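Local structure of Glp_546_48378_50642 (Giardia intestinalis, 2QVW) at residues P632-L637 against L728-L733; K649-G654 against Y720-E725. The protein cleaves double-stranded RNA as the Dicer ribonuclease of the RNA interference pathway, yielding small interfering RNAs of 21 to 23 base pairs. All coordinates share one frame; numbering follows the deposited sequence.

How the interactions relate
Helix 718-735 takes part in both contacts: its start meets helix 648-669 in interaction 2 and its later turns meet helix 631-642 in interaction 1. The centres of the two contacts lie 12 Å apart, and they touch directly, with Leu733 CD1 packing 3.4 Å from Leu650 CD2. The chain segments of interaction 2 fall between those of interaction 1. Interaction 2 carries the manganese site of the C-terminal ribonuclease III domain, whereas interaction 1 is apolar packing behind it. Nearest side-chain atoms are about 10 Å apart for Leu733 and Glu651, and likewise for Ile731 and Glu725, so interaction 1 is not part of the metal's first shell.

Interaction 1 (P632-L637 against L728-L733); sequences PFLIRL and LAAILL
Leu637 and Ala730 mark the tightest approach of two nearly antiparallel helices, with CA atoms 5.2 Å apart. The short axes come within 8.8 Å and their directions differ by 151°. The small methyl of Ala730 lies beside the backbone of Leu637, and the two CB atoms are 3.9 Å apart. CG of Leu637 stands anti to its own carbonyl carbon (chi1 -62°), and CD1 beyond it packs on Leu733 CB at 3.6 Å, the two side chains crossing at about a right angle. Leu634 CD1 reaches the Ala730 carbonyl, 3.4 Å from its O. Phe633 and Ile731 contribute less: Leu637 CG covers one face of the Phe633 ring, offset toward the rim, and Leu733 O lies at the ring edge, in its plane, 3.6 Å from Phe633 CE2. Exposed Pro632, whose side chain comes no nearer than 11.0 Å to 728-733, marks the solvent end. No hydrogen bond links the segments; this is plain apolar packing of helix 631-642 on helix 718-735 of the ribonuclease III domain. Around it, Tyr598 meets the Phe633 ring, Ala734 extends the contact along helix 718-735, Leu650 of helix 648-669 touches Leu733, and Ala740 of helix 737-748 packs on Ile731.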
loop_
_atom_site.group_PDB
_atom_site.type_symbol
_atom_site.label_atom_id
_atom_site.label_comp_id
_atom_site.label_asym_id
_atom_site.label_seq_id
_atom_site.Cartn_x
_atom_site.Cartn_y
_atom_site.Cartn_z
ATOM N N PRO A 632 19.415 25.220 -21.855
ATOM C CA PRO A 632 19.478 26.668 -21.652
ATOM C C PRO A 632 18.877 27.151 -20.338
ATOM O O PRO A 632 19.483 27.952 -19.635
ATOM C CB PRO A 632 18.744 27.215 -22.878
ATOM C CG PRO A 632 17.772 26.119 -23.211
ATOM C CD PRO A 632 18.648 24.905 -23.074
ATOM N N PHE A 633 17.689 26.655 -20.010
ATOM C CA PHE A 633 17.004 27.056 -18.786
ATOM C C PHE A 633 17.731 26.550 -17.551
ATOM O O PHE A 633 17.814 27.242 -16.528
ATOM C CB PHE A 633 15.565 26.535 -18.796
ATOM C CG PHE A 633 14.783 26.885 -17.561
ATOM C CD1 PHE A 633 14.671 28.205 -17.138
ATOM C CD2 PHE A 633 14.140 25.892 -16.829
ATOM C CE1 PHE A 633 13.931 28.524 -16.007
ATOM C CE2 PHE A 633 13.395 26.205 -15.690
ATOM C CZ PHE A 633 13.291 27.523 -15.283
ATOM N N LEU A 634 18.253 25.334 -17.660
ATOM C CA LEU A 634 18.985 24.710 -16.562
ATOM C C LEU A 634 20.175 25.584 -16.181
ATOM O O LEU A 634 20.378 25.903 -15.005
ATOM C CB LEU A 634 19.462 23.314 -16.984
ATOM C CG LEU A 634 20.361 22.529 -16.029
ATOM C CD1 LEU A 634 19.793 22.585 -14.626
ATOM C CD2 LEU A 634 20.480 21.085 -16.510
ATOM N N ILE A 635 20.940 25.981 -17.196
ATOM C CA ILE A 635 22.124 26.818 -17.008
ATOM C C ILE A 635 21.770 28.072 -16.217
ATOM O O ILE A 635 22.485 28.476 -15.305
ATOM C CB ILE A 635 22.733 27.254 -18.371
ATOM C CG1 ILE A 635 22.715 26.083 -19.367
ATOM C CG2 ILE A 635 24.162 27.755 -18.157
ATOM C CD1 ILE A 635 23.553 24.887 -18.941
ATOM N N ARG A 636 20.660 28.695 -16.586
ATOM C CA ARG A 636 20.219 29.884 -15.893
ATOM C C ARG A 636 20.101 29.543 -14.419
ATOM O O ARG A 636 20.751 30.171 -13.572
ATOM C CB ARG A 636 18.859 30.326 -16.419
ATOM C CG ARG A 636 18.866 30.877 -17.828
ATOM C CD ARG A 636 19.563 32.239 -17.916
ATOM N NE ARG A 636 19.359 32.853 -19.231
ATOM C CZ ARG A 636 19.996 33.938 -19.671
ATOM N NH1 ARG A 636 20.891 34.548 -18.899
ATOM N NH2 ARG A 636 19.736 34.413 -20.887
ATOM N N LEU A 637 19.277 28.531 -14.130
ATOM C CA LEU A 637 19.032 28.084 -12.764
ATOM C C LEU A 637 20.290 27.663 -12.033
ATOM O O LEU A 637 20.283 27.511 -10.824
ATOM C CB LEU A 637 18.022 26.941 -12.762
ATOM C CG LEU A 637 16.638 27.327 -13.309
ATOM C CD1 LEU A 637 15.705 26.129 -13.221
ATOM C CD2 LEU A 637 16.059 28.505 -12.518
ATOM N N LEU A 728 20.818 20.686 -6.978
ATOM C CA LEU A 728 19.741 19.711 -7.018
ATOM C C LEU A 728 18.418 20.350 -7.353
ATOM O O LEU A 728 17.677 19.829 -8.170
ATOM C CB LEU A 728 19.616 18.975 -5.682
ATOM C CG LEU A 728 18.429 18.000 -5.556
ATOM C CD1 LEU A 728 18.411 16.984 -6.702
ATOM C CD2 LEU A 728 18.532 17.288 -4.215
ATOM N N ALA A 729 18.111 21.471 -6.717
ATOM C CA ALA A 729 16.863 22.157 -7.000
ATOM C C ALA A 729 16.863 22.614 -8.460
ATOM O O ALA A 729 15.875 22.443 -9.181
ATOM C CB ALA A 729 16.704 23.340 -6.072
ATOM N N ALA A 730 17.987 23.179 -8.894
ATOM C CA ALA A 730 18.131 23.653 -10.270
ATOM C C ALA A 730 17.804 22.567 -11.300
ATOM O O ALA A 730 17.249 22.845 -12.361
ATOM C CB ALA A 730 19.542 24.167 -10.490
ATOM N N ILE A 731 18.151 21.326 -10.986
ATOM C CA ILE A 731 17.875 20.220 -11.890
ATOM C C ILE A 731 16.383 19.927 -11.902
ATOM O O ILE A 731 15.772 19.861 -12.961
ATOM C CB ILE A 731 18.622 18.940 -11.471
ATOM C CG1 ILE A 731 20.128 19.119 -11.658
ATOM C CG2 ILE A 731 18.104 17.759 -12.268
ATOM C CD1 ILE A 731 20.758 20.063 -10.674
ATOM N N LEU A 732 15.808 19.740 -10.720
ATOM C CA LEU A 732 14.386 19.469 -10.586
ATOM C C LEU A 732 13.592 20.540 -11.332
ATOM O O LEU A 732 12.816 20.245 -12.248
ATOM C CB LEU A 732 14.015 19.472 -9.107
ATOM C CG LEU A 732 12.594 19.858 -8.726
ATOM C CD1 LEU A 732 11.628 18.746 -9.104
ATOM C CD2 LEU A 732 12.550 20.131 -7.236
ATOM N N LEU A 733 13.818 21.787 -10.937
ATOM C CA LEU A 733 13.154 22.947 -11.514
ATOM C C LEU A 733 13.202 23.042 -13.035
ATOM O O LEU A 733 12.216 23.411 -13.667
ATOM C CB LEU A 733 13.759 24.206 -10.905
ATOM C CG LEU A 733 13.328 24.473 -9.466
ATOM C CD1 LEU A 733 14.279 25.444 -8.800
ATOM C CD2 LEU A 733 11.924 25.023 -9.477
#

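Interaction 2 (K649-G654 against Y720-E725); sequences KLELLG and YGDTFE. With MN (manganese (II) ion), chain E.
Glu651 holds CG anti to its backbone N (chi1 -174°), whereas Glu725 has CG anti to its carbonyl carbon (chi1 -57°); chi1 sets where each CG lies, and the chains beyond carry both carboxylates to one manganese ion. The Glu651 chain bends at chi2, while that of Glu725 stays extended beyond CG. The metal is bound by Glu725 OE1 at 2.5 Å. Longer approaches come from Glu651 OE2, at 2.8 Å from the manganese, and from Asp722 OD1, at 3.0 Å from it; all three residues belong to the site. No hydrogen bond joins these carboxylates; Glu651 OE2 and Asp722 OD2, both acceptors, come together at the metal. Behind the acids the backbones come close, Gly654 CA lying 4.5 Å from Glu725 CA and making a CA-H...O contact with Glu725 O. The short axes approach to 8.1 Å at an angle of 77°, which brings one helix across the other beside the acids. Glu651 to Gly654 read Glu-Leu-Leu-Gly, part of the ribonuclease III signature motif. Asp655, just beyond Gly654, places a carboxylate close to that of Glu725, and a second manganese lies about 4 Å from the Glu725 side chain. Helix 688-696 packs against Phe724, and helix 330-356 covers Leu652 and Leu653.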
loop_
_atom_site.group_PDB
_atom_site.type_symbol
_atom_site.label_atom_id
_atom_site.label_comp_id
_atom_site.label_asym_id
_atom_site.label_seq_id
_atom_site.Cartn_x
_atom_site.Cartn_y
_atom_site.Cartn_z
ATOM N N LYS A 649 16.609 30.303 -1.574
ATOM C CA LYS A 649 15.426 29.466 -1.677
ATOM C C LYS A 649 15.666 28.157 -2.428
ATOM O O LYS A 649 15.073 27.121 -2.100
ATOM C CB LYS A 649 14.292 30.266 -2.320
ATOM C CG LYS A 649 13.843 31.470 -1.490
ATOM C CD LYS A 649 12.717 32.219 -2.165
ATOM C CE LYS A 649 12.262 33.396 -1.334
ATOM N NZ LYS A 649 11.222 34.195 -2.030
ATOM N N LEU A 650 16.532 28.199 -3.434
ATOM C CA LEU A 650 16.843 27.001 -4.192
ATOM C C LEU A 650 17.272 25.929 -3.203
ATOM O O LEU A 650 16.799 24.792 -3.245
ATOM C CB LEU A 650 17.982 27.269 -5.167
ATOM C CG LEU A 650 17.648 27.984 -6.473
ATOM C CD1 LEU A 650 18.925 28.424 -7.130
ATOM C CD2 LEU A 650 16.872 27.062 -7.395
ATOM N N GLU A 651 18.173 26.301 -2.306
ATOM C CA GLU A 651 18.678 25.377 -1.301
ATOM C C GLU A 651 17.516 24.785 -0.515
ATOM O O GLU A 651 17.428 23.562 -0.328
ATOM C CB GLU A 651 19.598 26.114 -0.342
ATOM C CG GLU A 651 20.285 25.215 0.644
ATOM C CD GLU A 651 20.496 25.885 1.978
ATOM O OE1 GLU A 651 20.558 27.133 2.018
ATOM O OE2 GLU A 651 20.605 25.155 2.988
ATOM N N LEU A 652 16.633 25.668 -0.051
ATOM C CA LEU A 652 15.469 25.261 0.719
ATOM C C LEU A 652 14.739 24.155 -0.001
ATOM O O LEU A 652 14.389 23.133 0.587
ATOM C CB LEU A 652 14.517 26.429 0.904
ATOM C CG LEU A 652 13.228 26.059 1.630
ATOM C CD1 LEU A 652 13.538 25.657 3.049
ATOM C CD2 LEU A 652 12.285 27.237 1.621
ATOM N N LEU A 653 14.511 24.364 -1.287
ATOM C CA LEU A 653 13.811 23.377 -2.092
ATOM C C LEU A 653 14.631 22.098 -2.257
ATOM O O LEU A 653 14.111 20.991 -2.135
ATOM C CB LEU A 653 13.501 23.955 -3.469
ATOM C CG LEU A 653 12.514 23.153 -4.310
ATOM C CD1 LEU A 653 11.107 23.359 -3.781
ATOM C CD2 LEU A 653 12.593 23.607 -5.733
ATOM N N GLY A 654 15.914 22.255 -2.548
ATOM C CA GLY A 654 16.748 21.090 -2.727
ATOM C C GLY A 654 16.734 20.227 -1.486
ATOM O O GLY A 654 16.564 19.012 -1.558
ATOM N N TYR A 720 29.508 24.811 0.627
ATOM C CA TYR A 720 29.809 23.682 -0.231
ATOM C C TYR A 720 28.641 22.714 -0.265
ATOM O O TYR A 720 28.175 22.327 -1.334
ATOM C CB TYR A 720 31.072 22.978 0.264
ATOM C CG TYR A 720 32.351 23.633 -0.209
ATOM C CD1 TYR A 720 32.779 23.498 -1.533
ATOM C CD2 TYR A 720 33.128 24.409 0.657
ATOM C CE1 TYR A 720 33.943 24.114 -1.980
ATOM C CE2 TYR A 720 34.298 25.034 0.215
ATOM C CZ TYR A 720 34.696 24.880 -1.102
ATOM O OH TYR A 720 35.850 25.487 -1.543
ATOM N N GLY A 721 28.163 22.322 0.908
ATOM C CA GLY A 721 27.049 21.405 0.948
ATOM C C GLY A 721 25.785 22.104 0.499
ATOM O O GLY A 721 24.976 21.542 -0.235
ATOM N N ASP A 722 25.640 23.349 0.938
ATOM C CA ASP A 722 24.476 24.176 0.633
ATOM C C ASP A 722 24.279 24.506 -0.842
ATOM O O ASP A 722 23.154 24.609 -1.310
ATOM C CB ASP A 722 24.532 25.467 1.458
ATOM C CG ASP A 722 24.251 25.229 2.934
ATOM O OD1 ASP A 722 24.881 24.327 3.538
ATOM O OD2 ASP A 722 23.397 25.943 3.498
ATOM N N THR A 723 25.360 24.685 -1.584
ATOM C CA THR A 723 25.209 24.979 -3.002
ATOM C C THR A 723 24.784 23.706 -3.724
ATOM O O THR A 723 24.074 23.765 -4.727
ATOM C CB THR A 723 26.517 25.495 -3.630
ATOM O OG1 THR A 723 27.549 24.524 -3.449
ATOM C CG2 THR A 723 26.929 26.818 -2.996
ATOM N N PHE A 724 25.211 22.555 -3.215
ATOM C CA PHE A 724 24.834 21.296 -3.835
ATOM C C PHE A 724 23.315 21.200 -3.852
ATOM O O PHE A 724 22.718 20.926 -4.886
ATOM C CB PHE A 724 25.402 20.109 -3.062
ATOM C CG PHE A 724 25.025 18.770 -3.653
ATOM C CD1 PHE A 724 25.760 18.219 -4.703
ATOM C CD2 PHE A 724 23.904 18.080 -3.180
ATOM C CE1 PHE A 724 25.386 17.002 -5.275
ATOM C CE2 PHE A 724 23.514 16.861 -3.741
ATOM C CZ PHE A 724 24.254 16.318 -4.792
ATOM N N GLU A 725 22.691 21.427 -2.700
ATOM C CA GLU A 725 21.236 21.378 -2.593
ATOM C C GLU A 725 20.645 22.394 -3.551
ATOM O O GLU A 725 19.569 22.178 -4.119
ATOM C CB GLU A 725 20.776 21.725 -1.179
ATOM C CG GLU A 725 21.336 20.860 -0.074
ATOM C CD GLU A 725 20.857 21.327 1.285
ATOM O OE1 GLU A 725 20.978 22.535 1.588
ATOM O OE2 GLU A 725 20.356 20.493 2.061
HETATM MN MN MN E . 22.221 22.967 3.766
#